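Local coordinates for protein benzoylformate Decarboxylase (Polynucleobacter necessarius, PDB 4K9Q) that probably decarboxylates benzoylformate to benzaldehyde and carbon dioxide with bound thiamine diphosphate and magnesium as cofactors, at residues 368-373 against 421-426; 405-410 against 447-452. All blocks are in the same frame, centred on the assembly; numbering follows the deposited sequence.

Interaction 1 (368-373 against 421-426); sequences VLVEEC and RPVVTL
Val-368 packs against Arg-421 and Val-423 where two neighbouring parallel strands of the C-terminal thiamine-diphosphate-binding domain begin. Its CB lies 3.9 Å from Val-423 CG2, the two valines side by side and pointing the same way. CG1, anti to the backbone N (chi1 171°), faces Val-423 CG1, while CG2 sits over the centre of one face of the Arg-421 guanidinium, 3.5 Å from CZ. Polar partners hold the cation: a salt bridge from NE to Glu-414 and a hydrogen bond from NH1 to Asp-390 O. An alanine at Arg-421 would probably uncover Val-368 CG2 and leave Glu-414 without its charged mate. Further along, Val-370 CG2 meets Val-423 CG1 at 3.7 Å, and on the other side of the sheet Leu-369 CD1 rests 4.0 Å from Leu-426 CD1. Five backbone hydrogen bonds join the strands, from Val-368 N to Pro-422 O at one end to Glu-372 N to Leu-426 O (2.8 Å) at the other. Past the last, Cys-373 N bonds back to Glu-371 OE1, and Cys-373 touches the cofactor. Main-chain bonds thus fix the register, while the largely apolar packing also buries Thr-425 OG1, which has no hydrogen-bond partner in the model.

Interaction 2 (405-410 against 447-452); sequences PAAVGL and THVIYV
Val-408 overlaps the end of Tyr-451, its CG2 methyl lying 3.5 Å from the phenol OH. The contact packs a helix on a parallel beta-sheet in an alpha/beta fold: helix 403-417 belongs to the crossover from strand 392-393 to strand 423-428, and here it also reaches strand 449-455, the next strand beyond. The short segments run nearly antiparallel, at 155°, with their axes 9.2 Å apart at the closest point. No hydrogen bond crosses between them, and methyl groups do most of the touching.

Tyr-451 reaches toward the helix with its ring. CG is anti to the carbonyl carbon (chi1 -66°), and the side chain ends closer to the helix than it starts. There the hydroxyl is hydrogen-bonded to Leu-404 O, just before the segment, which pins the ring at its tip. Val-449 CG1 lies over one face of the ring, 3.5 Å above its plane and offset toward the rim. The same methyl approaches Ala-407 CB at 4.1 Å, so one methyl of Val-449 meets both the tyrosine ring and the helix.

Just before the strand, Thr-447 and Val-408 cross at about a right angle, with Val-408 CG1 4.1 Å from Thr-447 OG1. That oxygen takes the crowded position between the backbone N and the carbonyl carbon (chi1 55°), and its hydrogen bond is to Gly-442 O, so its polar need is met although it is buried beside a methyl. Elsewhere on the helix, Pro-405, whose side chain points away from the strand, packs on helix 47-61 of the same chain. The strand side reaches the helix backbone too: Val-449 CG2 comes within 3.9 Å of Ala-407 O.

Interactions 1 and 2 share one sheet and lie about 7 Å apart, centre to centre. Strand 423-428 stands between strands 368-372 and 449-455, and Thr-425 joins it to the second contact through two probable hydrogen bonds, from its N to Ile-450 O and from Val-452 N to its O, each 2.8 Å. The helix of interaction 2 covers the face carrying Val-370 and Thr-425: Leu-410 CD1 packs 3.6 Å from Val-370 CG2, and Ala-407 CB presses on Thr-425 OG1. Only interaction 1 reaches the cofactor, with the Cys-373 side chain about 4 Å from thiamine diphosphate. In interaction 2, the Tyr-451 side chain is about 12 Å from the bound thiamine diphosphate.

Interaction 1 (368-373 against 421-426)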
# COMPACT_ATOMS: atom_id res chain seq x y z
N VAL A 368 20.24 2.29 35.34
CA VAL A 368 19.24 1.96 34.33
C VAL A 368 19.56 0.53 33.92
O VAL A 368 20.73 0.19 33.74
CB VAL A 368 19.33 2.89 33.12
CG1 VAL A 368 18.43 2.40 31.99
CG2 VAL A 368 18.94 4.32 33.53
N LEU A 369 18.54 -0.32 33.82
CA LEU A 369 18.74 -1.72 33.47
C LEU A 369 18.05 -2.01 32.15
O LEU A 369 16.86 -1.74 32.00
CB LEU A 369 18.17 -2.64 34.56
CG LEU A 369 18.41 -4.13 34.29
CD1 LEU A 369 19.88 -4.44 34.41
CD2 LEU A 369 17.61 -5.00 35.26
N VAL A 370 18.80 -2.56 31.20
CA VAL A 370 18.27 -2.92 29.88
C VAL A 370 18.52 -4.41 29.67
O VAL A 370 19.52 -4.94 30.14
CB VAL A 370 18.99 -2.11 28.79
CG1 VAL A 370 18.50 -2.51 27.40
CG2 VAL A 370 18.78 -0.61 29.03
N GLU A 371 17.61 -5.11 28.99
CA GLU A 371 17.78 -6.55 28.82
C GLU A 371 17.40 -7.03 27.42
O GLU A 371 16.36 -6.65 26.87
CB GLU A 371 17.01 -7.32 29.90
CG GLU A 371 16.87 -8.83 29.65
CD GLU A 371 15.71 -9.17 28.72
OE1 GLU A 371 15.93 -9.98 27.79
OE2 GLU A 371 14.58 -8.64 28.90
N GLU A 372 18.27 -7.86 26.85
CA GLU A 372 17.98 -8.58 25.61
C GLU A 372 18.79 -9.87 25.67
O GLU A 372 19.77 -10.04 24.95
CB GLU A 372 18.35 -7.75 24.38
CG GLU A 372 17.84 -8.33 23.06
CD GLU A 372 18.09 -7.41 21.88
OE1 GLU A 372 17.45 -6.33 21.79
OE2 GLU A 372 18.94 -7.75 21.04
N CYS A 373 18.37 -10.75 26.57
CA CYS A 373 19.01 -12.05 26.77
C CYS A 373 17.85 -12.98 27.06
O CYS A 373 17.52 -13.25 28.22
CB CYS A 373 19.97 -11.99 27.96
SG CYS A 373 21.01 -13.45 28.09
N ARG A 421 22.95 8.20 35.56
CA ARG A 421 22.99 6.81 36.01
C ARG A 421 23.71 5.96 34.97
O ARG A 421 23.56 6.18 33.77
CB ARG A 421 21.57 6.28 36.19
CG ARG A 421 20.79 6.96 37.29
CD ARG A 421 19.34 6.48 37.29
NE ARG A 421 18.63 6.94 36.10
CZ ARG A 421 17.43 6.51 35.74
NH1 ARG A 421 16.80 5.62 36.49
NH2 ARG A 421 16.84 6.98 34.64
N PRO A 422 24.49 4.96 35.42
CA PRO A 422 25.06 4.01 34.46
C PRO A 422 23.96 3.15 33.84
O PRO A 422 22.97 2.86 34.52
CB PRO A 422 25.99 3.15 35.32
CG PRO A 422 25.45 3.26 36.70
CD PRO A 422 24.88 4.65 36.81
N VAL A 423 24.11 2.77 32.57
CA VAL A 423 23.14 1.87 31.95
C VAL A 423 23.73 0.47 31.88
O VAL A 423 24.67 0.23 31.11
CB VAL A 423 22.75 2.34 30.54
CG1 VAL A 423 21.75 1.36 29.91
CG2 VAL A 423 22.19 3.76 30.58
N VAL A 424 23.20 -0.44 32.68
CA VAL A 424 23.69 -1.81 32.70
C VAL A 424 22.83 -2.66 31.77
O VAL A 424 21.60 -2.69 31.90
CB VAL A 424 23.63 -2.38 34.12
CG1 VAL A 424 24.10 -3.82 34.14
CG2 VAL A 424 24.50 -1.53 35.05
N THR A 425 23.46 -3.33 30.82
CA THR A 425 22.72 -3.98 29.73
C THR A 425 23.02 -5.48 29.68
O THR A 425 24.16 -5.88 29.41
CB THR A 425 23.04 -3.29 28.38
OG1 THR A 425 22.82 -1.87 28.51
CG2 THR A 425 22.14 -3.82 27.27
N LEU A 426 22.00 -6.31 29.93
CA LEU A 426 22.16 -7.77 29.99
C LEU A 426 21.89 -8.34 28.60
O LEU A 426 20.75 -8.29 28.13
CB LEU A 426 21.17 -8.35 30.99
CG LEU A 426 21.12 -7.69 32.38
CD1 LEU A 426 19.97 -8.24 33.24
CD2 LEU A 426 22.47 -7.80 33.09

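Interaction 2 (405-410 against 447-452)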
# COMPACT_ATOMS: atom_id res chain seq x y z
N PRO A 405 21.91 -0.93 20.93
CA PRO A 405 21.94 0.51 20.63
C PRO A 405 20.96 1.34 21.49
O PRO A 405 21.27 2.49 21.82
CB PRO A 405 21.60 0.58 19.13
CG PRO A 405 20.95 -0.74 18.81
CD PRO A 405 21.55 -1.74 19.75
N ALA A 406 19.82 0.79 21.88
CA ALA A 406 18.89 1.58 22.69
C ALA A 406 19.54 1.99 24.02
O ALA A 406 19.29 3.10 24.52
CB ALA A 406 17.57 0.84 22.93
N ALA A 407 20.37 1.11 24.57
CA ALA A 407 21.12 1.40 25.79
C ALA A 407 21.96 2.66 25.63
O ALA A 407 22.04 3.48 26.55
CB ALA A 407 22.00 0.22 26.17
N VAL A 408 22.60 2.80 24.47
CA VAL A 408 23.39 4.00 24.19
C VAL A 408 22.48 5.23 24.20
O VAL A 408 22.86 6.28 24.72
CB VAL A 408 24.15 3.91 22.85
CG1 VAL A 408 24.80 5.24 22.51
CG2 VAL A 408 25.21 2.80 22.91
N GLY A 409 21.30 5.11 23.62
CA GLY A 409 20.37 6.22 23.60
C GLY A 409 19.89 6.59 25.00
O GLY A 409 19.76 7.77 25.33
N LEU A 410 19.61 5.58 25.82
CA LEU A 410 19.20 5.80 27.21
C LEU A 410 20.33 6.50 27.97
O LEU A 410 20.08 7.42 28.75
CB LEU A 410 18.82 4.47 27.89
CG LEU A 410 17.48 3.88 27.39
CD1 LEU A 410 17.34 2.39 27.73
CD2 LEU A 410 16.30 4.69 27.93
N THR A 447 29.43 7.39 26.40
CA THR A 447 28.30 7.02 27.26
C THR A 447 28.71 5.98 28.29
O THR A 447 29.53 5.08 28.01
CB THR A 447 27.10 6.46 26.44
OG1 THR A 447 27.53 5.36 25.63
CG2 THR A 447 26.52 7.54 25.54
N HIS A 448 28.13 6.08 29.48
CA HIS A 448 28.42 5.11 30.53
C HIS A 448 27.45 3.94 30.38
O HIS A 448 26.33 3.98 30.88
CB HIS A 448 28.31 5.75 31.91
CG HIS A 448 28.94 4.93 33.00
ND1 HIS A 448 28.98 5.34 34.31
CD2 HIS A 448 29.56 3.72 32.96
CE1 HIS A 448 29.59 4.43 35.04
NE2 HIS A 448 29.95 3.44 34.24
N VAL A 449 27.91 2.92 29.67
CA VAL A 449 27.09 1.76 29.34
C VAL A 449 27.92 0.52 29.59
O VAL A 449 29.06 0.44 29.14
CB VAL A 449 26.64 1.78 27.85
CG1 VAL A 449 25.85 0.51 27.51
CG2 VAL A 449 25.82 3.03 27.54
N ILE A 450 27.34 -0.44 30.29
CA ILE A 450 28.05 -1.65 30.67
C ILE A 450 27.31 -2.84 30.09
O ILE A 450 26.20 -3.17 30.54
CB ILE A 450 28.13 -1.79 32.20
CG1 ILE A 450 28.82 -0.57 32.81
CG2 ILE A 450 28.87 -3.07 32.59
CD1 ILE A 450 28.73 -0.52 34.31
N TYR A 451 27.91 -3.47 29.08
CA TYR A 451 27.30 -4.64 28.47
C TYR A 451 27.80 -5.88 29.16
O TYR A 451 29.00 -6.15 29.16
CB TYR A 451 27.65 -4.71 26.99
CG TYR A 451 27.08 -3.59 26.17
CD1 TYR A 451 27.90 -2.59 25.65
CD2 TYR A 451 25.71 -3.53 25.92
CE1 TYR A 451 27.37 -1.57 24.89
CE2 TYR A 451 25.17 -2.50 25.16
CZ TYR A 451 26.01 -1.52 24.65
OH TYR A 451 25.48 -0.50 23.89
N VAL A 452 26.89 -6.64 29.76
CA VAL A 452 27.24 -7.93 30.33
C VAL A 452 26.69 -8.99 29.39
O VAL A 452 25.46 -9.12 29.24
CB VAL A 452 26.68 -8.13 31.75
CG1 VAL A 452 27.13 -9.47 32.32
CG2 VAL A 452 27.14 -6.99 32.66